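Local structure of fatty acid-binding protein homolog 8 (Caenorhabditis elegans, 6C1Z) at residues A[8-21]-A[34-48]. The protein binds unsaturated fatty acids such as oleic acid at the lysosome and carries them into the nucleus, where it activates longevity-promoting genes. Residues are numbered along the deposited sequence; the frame is centred on the assembly and turned at random.
With SO4 (sulfate ion), chain C.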
# COMPACT_ATOMS: atom_id res chain seq x y z
N PHE A 8 -4.97 12.71 -4.99
CA PHE A 8 -4.15 11.51 -5.05
C PHE A 8 -4.07 10.93 -6.45
O PHE A 8 -3.20 10.08 -6.70
CB PHE A 8 -4.74 10.45 -4.12
CG PHE A 8 -4.56 10.73 -2.65
CD1 PHE A 8 -5.42 11.62 -1.98
CD2 PHE A 8 -3.55 10.14 -1.94
CE1 PHE A 8 -5.26 11.86 -0.62
CE2 PHE A 8 -3.40 10.37 -0.58
CZ PHE A 8 -4.26 11.26 0.08
N ILE A 9 -4.98 11.31 -7.33
CA ILE A 9 -5.08 10.65 -8.63
C ILE A 9 -3.87 11.01 -9.49
O ILE A 9 -3.51 12.19 -9.64
CB ILE A 9 -6.40 11.02 -9.31
CG1 ILE A 9 -7.55 10.36 -8.57
CG2 ILE A 9 -6.38 10.62 -10.80
CD1 ILE A 9 -8.89 10.85 -8.94
N GLY A 10 -3.22 9.99 -10.03
CA GLY A 10 -2.10 10.19 -10.94
C GLY A 10 -1.11 9.06 -10.79
O GLY A 10 -1.43 8.02 -10.24
N ARG A 11 0.10 9.30 -11.28
CA ARG A 11 1.17 8.32 -11.29
C ARG A 11 2.32 8.86 -10.46
O ARG A 11 2.69 10.03 -10.58
CB ARG A 11 1.60 8.01 -12.74
CG ARG A 11 0.63 7.07 -13.48
CD ARG A 11 0.81 7.01 -15.00
NE ARG A 11 2.09 6.43 -15.38
CZ ARG A 11 2.33 5.13 -15.52
NH1 ARG A 11 1.37 4.24 -15.29
NH2 ARG A 11 3.54 4.72 -15.86
N TRP A 12 2.92 8.00 -9.64
CA TRP A 12 3.85 8.37 -8.59
C TRP A 12 5.04 7.42 -8.63
O TRP A 12 4.86 6.21 -8.80
CB TRP A 12 3.14 8.25 -7.23
CG TRP A 12 1.91 9.11 -7.05
CD1 TRP A 12 0.61 8.74 -7.30
CD2 TRP A 12 1.86 10.46 -6.57
NE1 TRP A 12 -0.24 9.79 -7.01
CE2 TRP A 12 0.51 10.85 -6.56
CE3 TRP A 12 2.83 11.40 -6.15
CZ2 TRP A 12 0.09 12.10 -6.12
CZ3 TRP A 12 2.41 12.63 -5.73
CH2 TRP A 12 1.07 12.97 -5.73
N LYS A 13 6.25 7.96 -8.48
CA LYS A 13 7.50 7.21 -8.61
C LYS A 13 8.19 7.16 -7.25
O LYS A 13 8.36 8.20 -6.61
CB LYS A 13 8.42 7.86 -9.64
CG LYS A 13 7.88 7.85 -11.06
CD LYS A 13 7.96 6.49 -11.69
CE LYS A 13 7.50 6.55 -13.13
NZ LYS A 13 7.80 5.29 -13.88
N LEU A 14 8.60 5.96 -6.80
CA LEU A 14 9.26 5.86 -5.50
C LEU A 14 10.60 6.57 -5.52
O LEU A 14 11.43 6.32 -6.40
CB LEU A 14 9.47 4.38 -5.14
CG LEU A 14 10.03 4.15 -3.74
CD1 LEU A 14 8.98 4.37 -2.68
CD2 LEU A 14 10.63 2.77 -3.60
N VAL A 15 10.83 7.45 -4.55
CA VAL A 15 12.12 8.12 -4.38
C VAL A 15 12.80 7.81 -3.05
O VAL A 15 14.01 8.07 -2.93
CB VAL A 15 12.00 9.65 -4.58
CG1 VAL A 15 11.58 9.94 -6.00
CG2 VAL A 15 11.03 10.26 -3.60
N HIS A 16 12.11 7.30 -2.04
CA HIS A 16 12.78 6.95 -0.79
C HIS A 16 12.01 5.83 -0.11
O HIS A 16 10.79 5.77 -0.18
CB HIS A 16 12.87 8.14 0.17
CG HIS A 16 13.39 7.77 1.53
ND1 HIS A 16 14.73 7.60 1.79
CD2 HIS A 16 12.74 7.53 2.69
CE1 HIS A 16 14.88 7.27 3.06
NE2 HIS A 16 13.69 7.22 3.63
N SER A 17 12.75 4.96 0.59
CA SER A 17 12.16 3.86 1.33
C SER A 17 12.98 3.58 2.57
O SER A 17 14.21 3.67 2.56
CB SER A 17 12.07 2.59 0.46
OG SER A 17 11.43 1.54 1.16
N GLU A 18 12.27 3.21 3.65
CA GLU A 18 12.86 2.90 4.94
C GLU A 18 12.12 1.69 5.50
O GLU A 18 10.89 1.69 5.55
CB GLU A 18 12.69 4.09 5.90
CG GLU A 18 13.79 4.32 6.89
CD GLU A 18 13.47 5.47 7.85
OE1 GLU A 18 12.27 5.73 8.08
OE2 GLU A 18 14.42 6.11 8.35
N ASN A 19 12.86 0.65 5.89
CA ASN A 19 12.31 -0.51 6.58
C ASN A 19 11.35 -1.35 5.73
O ASN A 19 10.56 -2.14 6.27
CB ASN A 19 11.63 -0.12 7.91
CG ASN A 19 12.61 0.12 9.01
OD1 ASN A 19 13.82 -0.06 8.85
ND2 ASN A 19 12.10 0.53 10.16
N PHE A 20 11.39 -1.24 4.40
CA PHE A 20 10.47 -2.05 3.60
C PHE A 20 10.81 -3.54 3.68
O PHE A 20 9.92 -4.37 3.89
CB PHE A 20 10.42 -1.57 2.14
CG PHE A 20 9.42 -2.30 1.28
CD1 PHE A 20 8.11 -2.50 1.71
CD2 PHE A 20 9.78 -2.77 0.04
CE1 PHE A 20 7.19 -3.14 0.90
CE2 PHE A 20 8.86 -3.42 -0.76
CZ PHE A 20 7.57 -3.61 -0.33
N GLU A 21 12.08 -3.90 3.50
CA GLU A 21 12.47 -5.30 3.60
C GLU A 21 12.14 -5.85 4.98
O GLU A 21 11.68 -7.00 5.11
CB GLU A 21 13.95 -5.46 3.27
CG GLU A 21 14.44 -6.91 3.24
CD GLU A 21 15.90 -7.05 2.82
OE1 GLU A 21 16.48 -6.09 2.27
OE2 GLU A 21 16.47 -8.14 3.05
N ARG A 34 11.61 -10.98 -0.46
CA ARG A 34 11.65 -9.67 0.16
C ARG A 34 12.85 -8.86 -0.31
O ARG A 34 12.75 -7.63 -0.43
CB ARG A 34 11.56 -9.76 1.69
CG ARG A 34 12.75 -10.39 2.42
CD ARG A 34 12.47 -10.41 3.92
NE ARG A 34 13.59 -10.91 4.71
CZ ARG A 34 13.67 -12.14 5.23
NH1 ARG A 34 12.69 -13.02 5.06
NH2 ARG A 34 14.74 -12.50 5.94
N LYS A 35 13.99 -9.51 -0.53
CA LYS A 35 15.15 -8.84 -1.11
C LYS A 35 14.82 -8.28 -2.49
O LYS A 35 15.06 -7.10 -2.77
CB LYS A 35 16.32 -9.82 -1.18
CG LYS A 35 17.55 -9.35 -1.95
CD LYS A 35 18.40 -8.39 -1.14
CE LYS A 35 19.76 -8.18 -1.79
NZ LYS A 35 20.58 -9.43 -1.81
N ALA A 36 14.26 -9.11 -3.37
CA ALA A 36 13.93 -8.67 -4.72
C ALA A 36 12.89 -7.55 -4.69
O ALA A 36 13.00 -6.57 -5.43
CB ALA A 36 13.39 -9.84 -5.52
N ALA A 37 11.86 -7.69 -3.86
CA ALA A 37 10.81 -6.70 -3.83
C ALA A 37 11.33 -5.36 -3.35
O ALA A 37 10.87 -4.31 -3.82
CB ALA A 37 9.66 -7.16 -2.93
N SER A 38 12.29 -5.38 -2.41
CA SER A 38 12.80 -4.13 -1.85
C SER A 38 13.80 -3.44 -2.76
O SER A 38 14.07 -2.25 -2.59
CB SER A 38 13.41 -4.38 -0.47
OG SER A 38 14.59 -5.16 -0.55
N LEU A 39 14.36 -4.16 -3.74
CA LEU A 39 15.30 -3.53 -4.66
C LEU A 39 14.61 -2.68 -5.72
O LEU A 39 15.26 -1.79 -6.30
CB LEU A 39 16.17 -4.58 -5.34
CG LEU A 39 17.34 -5.08 -4.50
CD1 LEU A 39 17.97 -6.28 -5.17
CD2 LEU A 39 18.37 -3.98 -4.30
N THR A 40 13.33 -2.91 -6.00
CA THR A 40 12.67 -2.17 -7.06
C THR A 40 12.28 -0.77 -6.59
O THR A 40 12.21 -0.48 -5.40
CB THR A 40 11.39 -2.87 -7.51
OG1 THR A 40 10.45 -2.86 -6.42
CG2 THR A 40 11.67 -4.29 -7.95
N SER A 41 12.02 0.11 -7.57
CA SER A 41 11.46 1.44 -7.34
C SER A 41 10.15 1.50 -8.11
O SER A 41 10.13 1.93 -9.27
CB SER A 41 12.43 2.53 -7.78
OG SER A 41 13.58 2.54 -6.96
N PRO A 42 9.05 1.06 -7.51
CA PRO A 42 7.80 0.88 -8.26
C PRO A 42 7.18 2.21 -8.65
O PRO A 42 7.52 3.28 -8.13
CB PRO A 42 6.90 0.12 -7.29
CG PRO A 42 7.46 0.37 -5.95
CD PRO A 42 8.92 0.59 -6.12
N THR A 43 6.24 2.12 -9.59
CA THR A 43 5.36 3.21 -9.95
C THR A 43 3.97 2.89 -9.41
O THR A 43 3.44 1.80 -9.64
CB THR A 43 5.30 3.35 -11.47
OG1 THR A 43 6.61 3.68 -11.93
CG2 THR A 43 4.33 4.44 -11.88
N LEU A 44 3.40 3.84 -8.68
CA LEU A 44 2.08 3.68 -8.10
C LEU A 44 1.12 4.54 -8.90
O LEU A 44 1.31 5.75 -9.01
CB LEU A 44 2.10 4.09 -6.63
CG LEU A 44 0.75 4.29 -5.92
CD1 LEU A 44 -0.08 3.04 -5.93
CD2 LEU A 44 0.96 4.79 -4.49
N GLU A 45 0.11 3.92 -9.49
CA GLU A 45 -0.91 4.61 -10.23
C GLU A 45 -2.19 4.55 -9.42
O GLU A 45 -2.63 3.46 -9.02
CB GLU A 45 -1.12 3.93 -11.58
CG GLU A 45 -2.35 4.32 -12.35
CD GLU A 45 -2.49 3.51 -13.61
OE1 GLU A 45 -2.90 2.32 -13.54
OE2 GLU A 45 -2.14 4.06 -14.67
N ILE A 46 -2.78 5.72 -9.18
CA ILE A 46 -4.04 5.83 -8.45
C ILE A 46 -5.05 6.41 -9.43
O ILE A 46 -4.82 7.48 -10.02
CB ILE A 46 -3.90 6.73 -7.22
CG1 ILE A 46 -3.00 6.07 -6.19
CG2 ILE A 46 -5.27 7.04 -6.61
CD1 ILE A 46 -2.62 7.00 -5.03
N LYS A 47 -6.16 5.71 -9.62
CA LYS A 47 -7.23 6.18 -10.48
C LYS A 47 -8.57 5.85 -9.84
O LYS A 47 -8.65 5.01 -8.94
CB LYS A 47 -7.10 5.62 -11.92
CG LYS A 47 -7.04 4.10 -12.02
CD LYS A 47 -6.41 3.62 -13.35
CE LYS A 47 -7.05 4.26 -14.56
NZ LYS A 47 -6.51 3.68 -15.85
N LEU A 48 -9.60 6.56 -10.27
CA LEU A 48 -10.96 6.37 -9.79
C LEU A 48 -11.85 6.10 -10.99
O LEU A 48 -11.96 6.95 -11.89
CB LEU A 48 -11.42 7.61 -9.03
CG LEU A 48 -12.87 7.61 -8.55
CD1 LEU A 48 -13.16 6.42 -7.65
CD2 LEU A 48 -13.19 8.92 -7.84
S SO4 C . 14.32 -0.61 2.32
O1 SO4 C . 14.40 -0.58 0.86
O2 SO4 C . 13.19 0.25 2.71
O3 SO4 C . 14.16 -1.97 2.79
O4 SO4 C . 15.57 -0.03 2.82
O HOH W 1 15.79 -9.25 5.36
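The fatty acid-binding protein barrel, a calycin fold, illustrates how a helix-turn-helix lid can interrupt an antiparallel pairing: strands 10-18 and 43-48 zip together at one end, then part where the two helices are inserted between them. Gly10 with Ile46 and Trp12 with Leu44 are the hydrogen-bonded pairs; Ile46 N reaches Gly10 O at 2.9 Å in an almost straight bond (175°), and Leu14 N to Pro42 O, at 3.2 Å, is the last of the series before the strands diverge.

Trp12, Leu44 and Ile46 share one face of the sheet, and all three also touch Leu120 of strand 119-126. With CG anti to its carbonyl carbon (chi1 -59°), Trp12 turns its indole edge to Leu44 O, which lies 3.5 Å from CD1, while NE1 donates to Phe8 O at 3.0 Å, from above the carbonyl plane. Ile46 CD1 packs against that same Phe8 carbonyl oxygen.

The opposite face is polar. Glu45 OE2 meets the guanidinium of Arg11 at its edge, 3.6 Å from NH1, and Glu138 takes NE in a second salt bridge. Lys13 bends at chi2 (-74°), bringing NZ back over Thr43 to donate to OG1 at 2.8 Å; an alanine here would probably leave that hydroxyl without its ammonium donor and take away the CE contact with the Thr43 methyl.

Beyond the parting, the helices make their own contact. Phe20 presents a ring edge to Ala37 O and Ser38 CA, and Arg133 adds a cation-pi contact. Arg34, part of a nuclear localization signal inferred by similarity, donates from NH1 to Val29 O and is linked to Glu21 through a water that donates to OE2 and accepts from Arg34 NE at 2.8 Å.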